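Local coordinates for protein putative nucleotide-diphospho-sugar transferase (Desulfovibrio desulfuricans subsp. desulfuricans, PDB 3CGX) that is a putative nucleotide-diphospho-sugar transferase with a GT-A-like fold that probably transfers a sugar or related group from an activated donor, at residues 105-110 and 143-148; 115-120 and 187-192; 135-140 and 183-188. All coordinates share one frame; numbering follows the deposited sequence. Where two conformers were deposited one is given.

Interaction 1 of 3, residues 105-110 and 143-148; sequences RVVLMG and YYLIGF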
loop_
_atom_site.group_PDB
_atom_site.type_symbol
_atom_site.label_atom_id
_atom_site.label_comp_id
_atom_site.label_asym_id
_atom_site.label_seq_id
_atom_site.Cartn_x
_atom_site.Cartn_y
_atom_site.Cartn_z
ATOM N N ARG A 105 14.128 5.322 -9.894
ATOM C CA ARG A 105 13.291 4.161 -9.670
ATOM C C ARG A 105 12.285 4.486 -8.585
ATOM O O ARG A 105 12.638 4.975 -7.527
ATOM C CB ARG A 105 14.126 2.967 -9.212
ATOM C CG ARG A 105 15.078 2.368 -10.278
ATOM C CD ARG A 105 15.990 1.367 -9.611
ATOM N NE ARG A 105 17.124 2.040 -8.992
ATOM C CZ ARG A 105 17.727 1.667 -7.878
ATOM N NH1 ARG A 105 17.312 0.605 -7.210
ATOM N NH2 ARG A 105 18.755 2.378 -7.429
ATOM N N VAL A 106 11.028 4.167 -8.873
ATOM C CA VAL A 106 9.939 4.485 -7.998
ATOM C C VAL A 106 8.967 3.330 -7.859
ATOM O O VAL A 106 8.566 2.735 -8.836
ATOM C CB VAL A 106 9.152 5.736 -8.533
ATOM C CG1 VAL A 106 7.982 6.073 -7.620
ATOM C CG2 VAL A 106 10.089 6.929 -8.702
ATOM N N VAL A 107 8.628 3.009 -6.611
ATOM C CA VAL A 107 7.575 2.030 -6.337
ATOM C C VAL A 107 6.445 2.709 -5.559
ATOM O O VAL A 107 6.666 3.554 -4.686
ATOM C CB VAL A 107 8.084 0.715 -5.606
ATOM C CG1 VAL A 107 9.188 -0.017 -6.457
ATOM C CG2 VAL A 107 8.583 1.028 -4.276
ATOM N N LEU A 108 5.223 2.364 -5.931
ATOM C CA LEU A 108 4.034 2.880 -5.259
ATOM C C LEU A 108 3.285 1.680 -4.658
ATOM O O LEU A 108 3.015 0.695 -5.319
ATOM C CB LEU A 108 3.190 3.699 -6.249
ATOM C CG LEU A 108 1.913 4.433 -5.811
ATOM C CD1 LEU A 108 1.522 5.485 -6.895
ATOM C CD2 LEU A 108 0.794 3.464 -5.570
HETATM N N MSE A 109 2.950 1.769 -3.383
HETATM C CA MSE A 109 2.250 0.704 -2.735
HETATM C C MSE A 109 1.212 1.192 -1.787
HETATM O O MSE A 109 1.281 2.319 -1.298
HETATM C CB MSE A 109 3.265 -0.130 -1.977
HETATM C CG MSE A 109 3.892 0.557 -0.793
HETATM SE SE MSE A 109 5.425 -0.576 -0.179
HETATM C CE MSE A 109 4.458 -2.120 0.428
ATOM N N GLY A 110 0.264 0.314 -1.508
ATOM C CA GLY A 110 -0.825 0.628 -0.604
ATOM C C GLY A 110 -0.532 0.270 0.848
ATOM O O GLY A 110 0.551 -0.211 1.201
ATOM N N TYR A 143 -3.767 -4.895 -7.660
ATOM C CA TYR A 143 -2.333 -4.952 -7.300
ATOM C C TYR A 143 -2.034 -4.095 -6.085
ATOM O O TYR A 143 -2.649 -3.066 -5.891
ATOM C CB TYR A 143 -1.457 -4.582 -8.493
ATOM C CG TYR A 143 -1.718 -3.263 -9.193
ATOM C CD1 TYR A 143 -1.118 -2.083 -8.747
ATOM C CD2 TYR A 143 -2.545 -3.194 -10.321
ATOM C CE1 TYR A 143 -1.334 -0.886 -9.411
ATOM C CE2 TYR A 143 -2.756 -1.982 -11.006
ATOM C CZ TYR A 143 -2.137 -0.835 -10.550
ATOM O OH TYR A 143 -2.301 0.378 -11.203
ATOM N N TYR A 144 -1.103 -4.559 -5.264
ATOM C CA TYR A 144 -0.739 -3.897 -4.038
ATOM C C TYR A 144 0.527 -3.047 -4.205
ATOM O O TYR A 144 0.873 -2.224 -3.341
ATOM C CB TYR A 144 -0.529 -4.915 -2.917
ATOM C CG TYR A 144 0.638 -5.880 -3.146
ATOM C CD1 TYR A 144 1.979 -5.512 -2.848
ATOM C CD2 TYR A 144 0.414 -7.151 -3.620
ATOM C CE1 TYR A 144 3.037 -6.384 -3.041
ATOM C CE2 TYR A 144 1.490 -8.038 -3.827
ATOM C CZ TYR A 144 2.786 -7.663 -3.511
ATOM O OH TYR A 144 3.781 -8.588 -3.764
ATOM N N LEU A 145 1.236 -3.290 -5.300
ATOM C CA LEU A 145 2.436 -2.519 -5.640
ATOM C C LEU A 145 2.608 -2.393 -7.159
ATOM O O LEU A 145 2.324 -3.326 -7.917
ATOM C CB LEU A 145 3.694 -3.136 -5.001
ATOM C CG LEU A 145 5.088 -2.487 -5.214
ATOM C CD1 LEU A 145 6.031 -2.773 -3.994
ATOM C CD2 LEU A 145 5.759 -2.902 -6.586
ATOM N N ILE A 146 3.041 -1.215 -7.588
ATOM C CA ILE A 146 3.441 -0.991 -8.986
ATOM C C ILE A 146 4.712 -0.127 -8.992
ATOM O O ILE A 146 4.835 0.796 -8.198
ATOM C CB ILE A 146 2.302 -0.362 -9.840
ATOM C CG1 ILE A 146 2.714 -0.376 -11.315
ATOM C CG2 ILE A 146 1.835 1.037 -9.277
ATOM C CD1 ILE A 146 1.516 -0.197 -12.256
ATOM N N GLY A 147 5.661 -0.444 -9.850
ATOM C CA GLY A 147 6.895 0.319 -9.973
ATOM C C GLY A 147 7.416 0.419 -11.374
ATOM O O GLY A 147 7.146 -0.425 -12.214
ATOM N N PHE A 148 8.182 1.471 -11.603
ATOM C CA PHE A 148 8.842 1.725 -12.875
ATOM C C PHE A 148 10.202 2.345 -12.712
ATOM O O PHE A 148 10.514 2.968 -11.707
ATOM C CB PHE A 148 8.050 2.762 -13.711
ATOM C CG PHE A 148 6.738 2.273 -14.236
ATOM C CD1 PHE A 148 6.660 1.607 -15.450
ATOM C CD2 PHE A 148 5.574 2.504 -13.530
ATOM C CE1 PHE A 148 5.420 1.181 -15.933
ATOM C CE2 PHE A 148 4.334 2.047 -14.002
ATOM C CZ PHE A 148 4.259 1.402 -15.193
#
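The flat peptide carbonyl of Tyr144 meets Gly110 N and Met109 CA at its oxygen, with Gly110 N hydrogen-bonded 3.2 Å from Tyr144 O. The rings of Tyr144 and Phe148 turn to other neighbours: Tyr144 meets the Tyr116 ring with planes at about 60° and bonds through OH to Pro187 O and Tyr116 OH, while Phe148 packs edge-to-face with Phe153. Leu108 N reaches Ile146 O at 2.8 Å, almost straight, and Val106 and Phe148 are joined by two reciprocal N-H...O hydrogen bonds. These antiparallel pairs join strand 105-109, parallel to strand 5-11 on its other side, to the reversed strand 143-149 in the mixed sheet of a GT-A-like fold. Met109 CB and Leu145 CB lie 4.3 Å apart in a non-hydrogen-bonded pair, on the face packed by helix 118-127. Beside them Val107 CG1, anti to its carbonyl carbon (chi1 -59°), lies 4.2 Å from Gly147 CA, where no side chain intervenes. On the opposite face, Leu108 CB and Ile146 CG2 are 4.3 Å apart, and Leu108 continues onto Met91 and Met95 of helix 87-100.

Interaction 2 of 3, residues 115-120 and 187-192; sequences DYPCEL and PDWNDV
Pro187 meets Leu120 tip to tip, its CG 4.1 Å from Leu120 CD1. The proline ring thereby touches the first turn of helix 118-127, where Leu120 N bonds Pro117 O. Trp189 then carries most of the contact, touching four residues of 115-120. The edge of Tyr116 points into the indole face in a T-shaped stack, with the planes at 76°. Tyr116 CD1 stands over the centre of that face, 3.5 Å from Trp189 CD2, and Tyr116 CE1 extends the touch toward CE3. Pro117 comes to the far end of the indole, its CD 3.5 Å from Trp189 CH2, and also lies against one face of the Tyr116 ring. The contact bridges two loops at the C-terminal ends of parallel strands 105-109 and 183-185, the end of the sheet where GT-A enzymes generally bind the sugar nucleotide; no ligand identifies such a site here. Trp189 NE1 gives a nearly straight hydrogen bond, 2.9 Å long, to Asp115 OD1. The acceptor lies in the indole plane, yet the donor meets the carboxylate from above, 48° out of its plane. Asp115 CG sits between its backbone N and carbonyl carbon (chi1 61°), which places CG, and with it the carboxylate, at the N-H edge of the indole. At Asn190 a water mediates: it donates to Asn190 O and to Asp115 OD1, 2.7 Å from the latter, so that OD1 accepts from both indole and water. Further on, Val192 packs on Leu198 and Leu201 of helix 195-204, and Leu201 also touches Asp115.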
loop_
_atom_site.group_PDB
_atom_site.type_symbol
_atom_site.label_atom_id
_atom_site.label_comp_id
_atom_site.label_asym_id
_atom_site.label_seq_id
_atom_site.Cartn_x
_atom_site.Cartn_y
_atom_site.Cartn_z
ATOM N N ASP A 115 1.594 -6.997 7.004
ATOM C CA ASP A 115 2.626 -8.008 7.245
ATOM C C ASP A 115 3.606 -8.173 6.078
ATOM O O ASP A 115 4.351 -9.155 6.014
ATOM C CB ASP A 115 2.039 -9.397 7.563
ATOM C CG ASP A 115 1.185 -9.984 6.429
ATOM O OD1 ASP A 115 0.623 -9.266 5.561
ATOM O OD2 ASP A 115 1.034 -11.231 6.422
ATOM N N TYR A 116 3.548 -7.270 5.110
ATOM C CA TYR A 116 4.373 -7.439 3.947
ATOM C C TYR A 116 5.835 -7.263 4.334
ATOM O O TYR A 116 6.186 -6.255 4.922
ATOM C CB TYR A 116 4.047 -6.415 2.877
ATOM C CG TYR A 116 4.608 -6.777 1.510
ATOM C CD1 TYR A 116 4.008 -7.772 0.736
ATOM C CD2 TYR A 116 5.687 -6.116 0.978
ATOM C CE1 TYR A 116 4.489 -8.100 -0.524
ATOM C CE2 TYR A 116 6.161 -6.431 -0.287
ATOM C CZ TYR A 116 5.566 -7.422 -1.020
ATOM O OH TYR A 116 6.028 -7.737 -2.296
ATOM N N PRO A 117 6.697 -8.216 3.969
ATOM C CA PRO A 117 8.091 -7.995 4.373
ATOM C C PRO A 117 8.803 -6.880 3.597
ATOM O O PRO A 117 8.838 -6.870 2.374
ATOM C CB PRO A 117 8.737 -9.369 4.175
ATOM C CG PRO A 117 7.768 -10.210 3.433
ATOM C CD PRO A 117 6.550 -9.392 3.110
ATOM N N CYS A 118 9.374 -5.956 4.358
ATOM C CA CYS A 118 10.044 -4.800 3.791
ATOM C C CYS A 118 11.107 -5.217 2.774
ATOM O O CYS A 118 11.248 -4.567 1.751
ATOM C CB CYS A 118 10.615 -3.845 4.868
ATOM S SG CYS A 118 11.887 -4.416 6.083
ATOM N N GLU A 119 11.768 -6.343 3.028
ATOM C CA GLU A 119 12.871 -6.771 2.190
ATOM C C GLU A 119 12.354 -7.029 0.795
ATOM O O GLU A 119 13.119 -6.972 -0.146
ATOM C CB GLU A 119 13.642 -7.984 2.734
ATOM C CG GLU A 119 12.820 -9.205 3.126
ATOM C CD GLU A 119 12.390 -9.214 4.558
ATOM O OE1 GLU A 119 11.901 -8.184 5.041
ATOM O OE2 GLU A 119 12.511 -10.286 5.188
ATOM N N LEU A 120 11.060 -7.320 0.635
ATOM C CA LEU A 120 10.525 -7.522 -0.734
ATOM C C LEU A 120 10.372 -6.200 -1.503
ATOM O O LEU A 120 10.471 -6.146 -2.719
ATOM C CB LEU A 120 9.200 -8.300 -0.739
ATOM C CG LEU A 120 9.347 -9.795 -0.401
ATOM C CD1 LEU A 120 7.994 -10.507 -0.456
ATOM C CD2 LEU A 120 10.344 -10.435 -1.344
ATOM N N PRO A 187 5.467 -11.539 -5.429
ATOM C CA PRO A 187 4.549 -12.558 -4.936
ATOM C C PRO A 187 3.123 -12.073 -4.759
ATOM O O PRO A 187 2.880 -10.914 -4.454
ATOM C CB PRO A 187 5.151 -12.906 -3.556
ATOM C CG PRO A 187 6.574 -12.556 -3.665
ATOM C CD PRO A 187 6.570 -11.317 -4.469
ATOM N N ASP A 188 2.169 -12.973 -4.908
ATOM C CA ASP A 188 0.786 -12.615 -4.583
ATOM C C ASP A 188 0.671 -12.326 -3.058
ATOM O O ASP A 188 1.349 -12.953 -2.216
ATOM C CB ASP A 188 -0.191 -13.724 -4.880
ATOM C CG ASP A 188 -0.166 -14.198 -6.329
ATOM O OD1 ASP A 188 0.489 -13.614 -7.206
ATOM O OD2 ASP A 188 -0.805 -15.225 -6.569
ATOM N N TRP A 189 -0.175 -11.362 -2.718
ATOM C CA TRP A 189 -0.395 -11.000 -1.319
ATOM C C TRP A 189 -1.836 -10.585 -1.093
ATOM O O TRP A 189 -2.515 -10.143 -2.028
ATOM C CB TRP A 189 0.534 -9.855 -0.886
ATOM C CG TRP A 189 1.029 -10.006 0.547
ATOM C CD1 TRP A 189 0.473 -9.469 1.681
ATOM C CD2 TRP A 189 2.177 -10.752 0.990
ATOM N NE1 TRP A 189 1.192 -9.847 2.779
ATOM C CE2 TRP A 189 2.269 -10.601 2.376
ATOM C CE3 TRP A 189 3.150 -11.517 0.336
ATOM C CZ2 TRP A 189 3.266 -11.230 3.135
ATOM C CZ3 TRP A 189 4.154 -12.087 1.085
ATOM C CH2 TRP A 189 4.197 -11.966 2.462
ATOM N N ASN A 190 -2.325 -10.818 0.120
ATOM C CA ASN A 190 -3.720 -10.421 0.512
ATOM C C ASN A 190 -3.811 -9.090 1.221
ATOM O O ASN A 190 -3.161 -8.855 2.233
ATOM C CB ASN A 190 -4.405 -11.473 1.404
ATOM C CG ASN A 190 -5.982 -11.348 1.429
ATOM O OD1 ASN A 190 -6.653 -11.102 0.395
ATOM N ND2 ASN A 190 -6.560 -11.577 2.606
ATOM N N ASP A 191 -4.646 -8.227 0.661
ATOM C CA ASP A 191 -5.060 -6.976 1.288
ATOM C C ASP A 191 -6.000 -7.377 2.415
ATOM O O ASP A 191 -6.816 -8.293 2.252
ATOM C CB ASP A 191 -5.827 -6.034 0.327
ATOM C CG ASP A 191 -4.935 -5.438 -0.821
ATOM O OD1 ASP A 191 -4.005 -4.650 -0.561
ATOM O OD2 ASP A 191 -5.211 -5.721 -2.002
ATOM N N VAL A 192 -5.921 -6.679 3.540
ATOM C CA VAL A 192 -6.787 -6.976 4.662
ATOM C C VAL A 192 -7.960 -5.982 4.652
ATOM O O VAL A 192 -7.807 -4.812 4.998
ATOM C CB VAL A 192 -6.011 -7.002 6.018
ATOM C CG1 VAL A 192 -6.990 -7.306 7.180
ATOM C CG2 VAL A 192 -4.844 -8.024 5.978
HETATM O O HOH W 1 -1.953 -9.053 4.695
#

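Interaction 3 of 3, residues 135-140 and 183-188; sequences IGPAFD and VLQLPD
A short parallel strand pairing joins Ile135 to Gln185 at the border of the sheet, where strand 183-185 is the outermost strand of this chain. Two backbone bonds flank the bridge: Ile135 N gives to Leu184 O at 3.0 Å, and Leu186 N returns to Ile135 O at 2.9 Å. The second is almost straight at hydrogen. The side chains of Ile135 and Val183 cross obliquely, with Ile135 CG2 3.9 Å from Val183 CG1, on the face that helix 169-178 covers through Tyr169 and Met176. Strand 183-185 adds an outer parallel strand to 133-137, which has antiparallel 143-149 on its other side, in the GT-A-like sheet; helix 169-178 lies in the connection between strands 143-149 and 183-185. Past the Ile135-Gln185 bridge the two segments meet through Pro137, Phe139 and Asp188, while the backbone of Pro137 and Phe139 bonds Trp189. Pro137 CD comes 3.2 Å from Leu186 O, while Pro137 CG is 4.0 Å from Gln185 CG, the glutamine chain running extended past it with CG anti to the backbone N (chi1 -179°). Asp188 crosses Pro137 at about a right angle, laying OD1 3.5 Å from Pro137 CG, and Asp188 CA makes a CA-H...O contact with Pro137 O. Farther out, Asp188 CB touches the edge of the Phe139 ring, 3.9 Å from CE1 and near the ring plane.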
loop_
_atom_site.group_PDB
_atom_site.type_symbol
_atom_site.label_atom_id
_atom_site.label_comp_id
_atom_site.label_asym_id
_atom_site.label_seq_id
_atom_site.Cartn_x
_atom_site.Cartn_y
_atom_site.Cartn_z
ATOM N N ILE A 135 5.249 -5.264 -10.497
ATOM C CA ILE A 135 3.836 -5.292 -10.079
ATOM C C ILE A 135 3.608 -6.422 -9.091
ATOM O O ILE A 135 4.169 -7.500 -9.247
ATOM C CB ILE A 135 2.897 -5.415 -11.313
ATOM C CG1 ILE A 135 1.456 -4.997 -10.918
ATOM C CG2 ILE A 135 3.011 -6.862 -11.973
ATOM C CD1 ILE A 135 0.544 -4.642 -12.125
ATOM N N GLY A 136 2.840 -6.151 -8.032
ATOM C CA GLY A 136 2.522 -7.170 -7.071
ATOM C C GLY A 136 1.030 -7.436 -7.106
ATOM O O GLY A 136 0.219 -6.533 -6.824
ATOM N N PRO A 137 0.666 -8.661 -7.488
ATOM C CA PRO A 137 -0.746 -9.073 -7.568
ATOM C C PRO A 137 -1.354 -9.256 -6.201
ATOM O O PRO A 137 -0.747 -9.860 -5.320
ATOM C CB PRO A 137 -0.686 -10.416 -8.297
ATOM C CG PRO A 137 0.740 -10.521 -8.856
ATOM C CD PRO A 137 1.572 -9.725 -7.933
ATOM N N ALA A 138 -2.563 -8.724 -6.039
ATOM C CA ALA A 138 -3.349 -8.917 -4.820
ATOM C C ALA A 138 -4.363 -10.043 -5.070
ATOM O O ALA A 138 -4.771 -10.271 -6.207
ATOM C CB ALA A 138 -4.067 -7.611 -4.420
ATOM N N PHE A 139 -4.754 -10.745 -4.017
ATOM C CA PHE A 139 -5.761 -11.821 -4.124
ATOM C C PHE A 139 -7.079 -11.289 -4.678
ATOM O O PHE A 139 -7.801 -12.008 -5.340
ATOM C CB PHE A 139 -6.081 -12.412 -2.772
ATOM C CG PHE A 139 -5.021 -13.295 -2.190
ATOM C CD1 PHE A 139 -3.695 -13.223 -2.584
ATOM C CD2 PHE A 139 -5.358 -14.155 -1.141
ATOM C CE1 PHE A 139 -2.713 -14.049 -1.971
ATOM C CE2 PHE A 139 -4.400 -14.960 -0.539
ATOM C CZ PHE A 139 -3.069 -14.897 -0.967
ATOM N N ASP A 140 -7.368 -10.018 -4.439
ATOM C CA ASP A 140 -8.678 -9.416 -4.803
ATOM C C ASP A 140 -8.822 -8.973 -6.276
ATOM O O ASP A 140 -9.870 -8.466 -6.683
ATOM C CB ASP A 140 -9.002 -8.226 -3.898
ATOM C CG ASP A 140 -8.189 -6.972 -4.246
ATOM O OD1 ASP A 140 -7.366 -6.987 -5.215
ATOM O OD2 ASP A 140 -8.411 -5.954 -3.557
ATOM N N VAL A 183 8.557 -6.951 -17.279
ATOM C CA VAL A 183 7.898 -6.799 -16.011
ATOM C C VAL A 183 8.288 -7.863 -14.999
ATOM O O VAL A 183 8.182 -9.085 -15.257
ATOM C CB VAL A 183 6.379 -6.901 -16.218
ATOM C CG1 VAL A 183 5.631 -6.805 -14.861
ATOM C CG2 VAL A 183 5.912 -5.857 -17.202
ATOM N N LEU A 184 8.673 -7.384 -13.821
ATOM C CA LEU A 184 8.913 -8.247 -12.664
ATOM C C LEU A 184 7.634 -8.436 -11.876
ATOM O O LEU A 184 6.989 -7.480 -11.415
ATOM C CB LEU A 184 9.983 -7.660 -11.769
ATOM C CG LEU A 184 10.300 -8.424 -10.488
ATOM C CD1 LEU A 184 11.118 -9.665 -10.701
ATOM C CD2 LEU A 184 10.995 -7.414 -9.572
ATOM N N GLN A 185 7.281 -9.688 -11.675
ATOM C CA GLN A 185 6.098 -10.006 -10.904
ATOM C C GLN A 185 6.500 -10.400 -9.504
ATOM O O GLN A 185 7.286 -11.304 -9.310
ATOM C CB GLN A 185 5.313 -11.108 -11.607
ATOM C CG GLN A 185 4.081 -11.472 -10.898
ATOM C CD GLN A 185 3.253 -12.498 -11.665
ATOM O OE1 GLN A 185 3.121 -12.418 -12.887
ATOM N NE2 GLN A 185 2.675 -13.445 -10.943
ATOM N N LEU A 186 5.965 -9.689 -8.518
ATOM C CA LEU A 186 6.265 -9.952 -7.106
ATOM C C LEU A 186 5.263 -10.971 -6.633
ATOM O O LEU A 186 4.300 -11.253 -7.353
ATOM C CB LEU A 186 6.132 -8.698 -6.249
ATOM C CG LEU A 186 7.108 -7.567 -6.569
ATOM C CD1 LEU A 186 6.629 -6.308 -5.899
ATOM C CD2 LEU A 186 8.509 -7.942 -6.124
ATOM N N PRO A 187 5.467 -11.539 -5.429
ATOM C CA PRO A 187 4.549 -12.558 -4.936
ATOM C C PRO A 187 3.123 -12.073 -4.759
ATOM O O PRO A 187 2.880 -10.914 -4.454
ATOM C CB PRO A 187 5.151 -12.906 -3.556
ATOM C CG PRO A 187 6.574 -12.556 -3.665
ATOM C CD PRO A 187 6.570 -11.317 -4.469
ATOM N N ASP A 188 2.169 -12.973 -4.908
ATOM C CA ASP A 188 0.786 -12.615 -4.583
ATOM C C ASP A 188 0.671 -12.326 -3.058
ATOM O O ASP A 188 1.349 -12.953 -2.216
ATOM C CB ASP A 188 -0.191 -13.724 -4.880
ATOM C CG ASP A 188 -0.166 -14.198 -6.329
ATOM O OD1 ASP A 188 0.489 -13.614 -7.206
ATOM O OD2 ASP A 188 -0.805 -15.225 -6.569
#

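In the fold
Interaction 1 is the buried one, interaction 3 is partly buried at the sheet border, and interaction 2 lies on the surface. Interactions 1 and 3 belong to one sheet through neighbouring strands 143-149 and 133-137, where Tyr144 N probably bonds Gly136 O; both rely on backbone bonds, antiparallel in the first and parallel in the third. Interaction 2 instead joins loops by side chains and a water. It shares Pro187 and Asp188 with interaction 3, whose Pro137 O and Phe139 N probably pair with the backbone of Trp189. Tyr144 connects all three, its backbone in the sheet and its side chain reaching the loop contact.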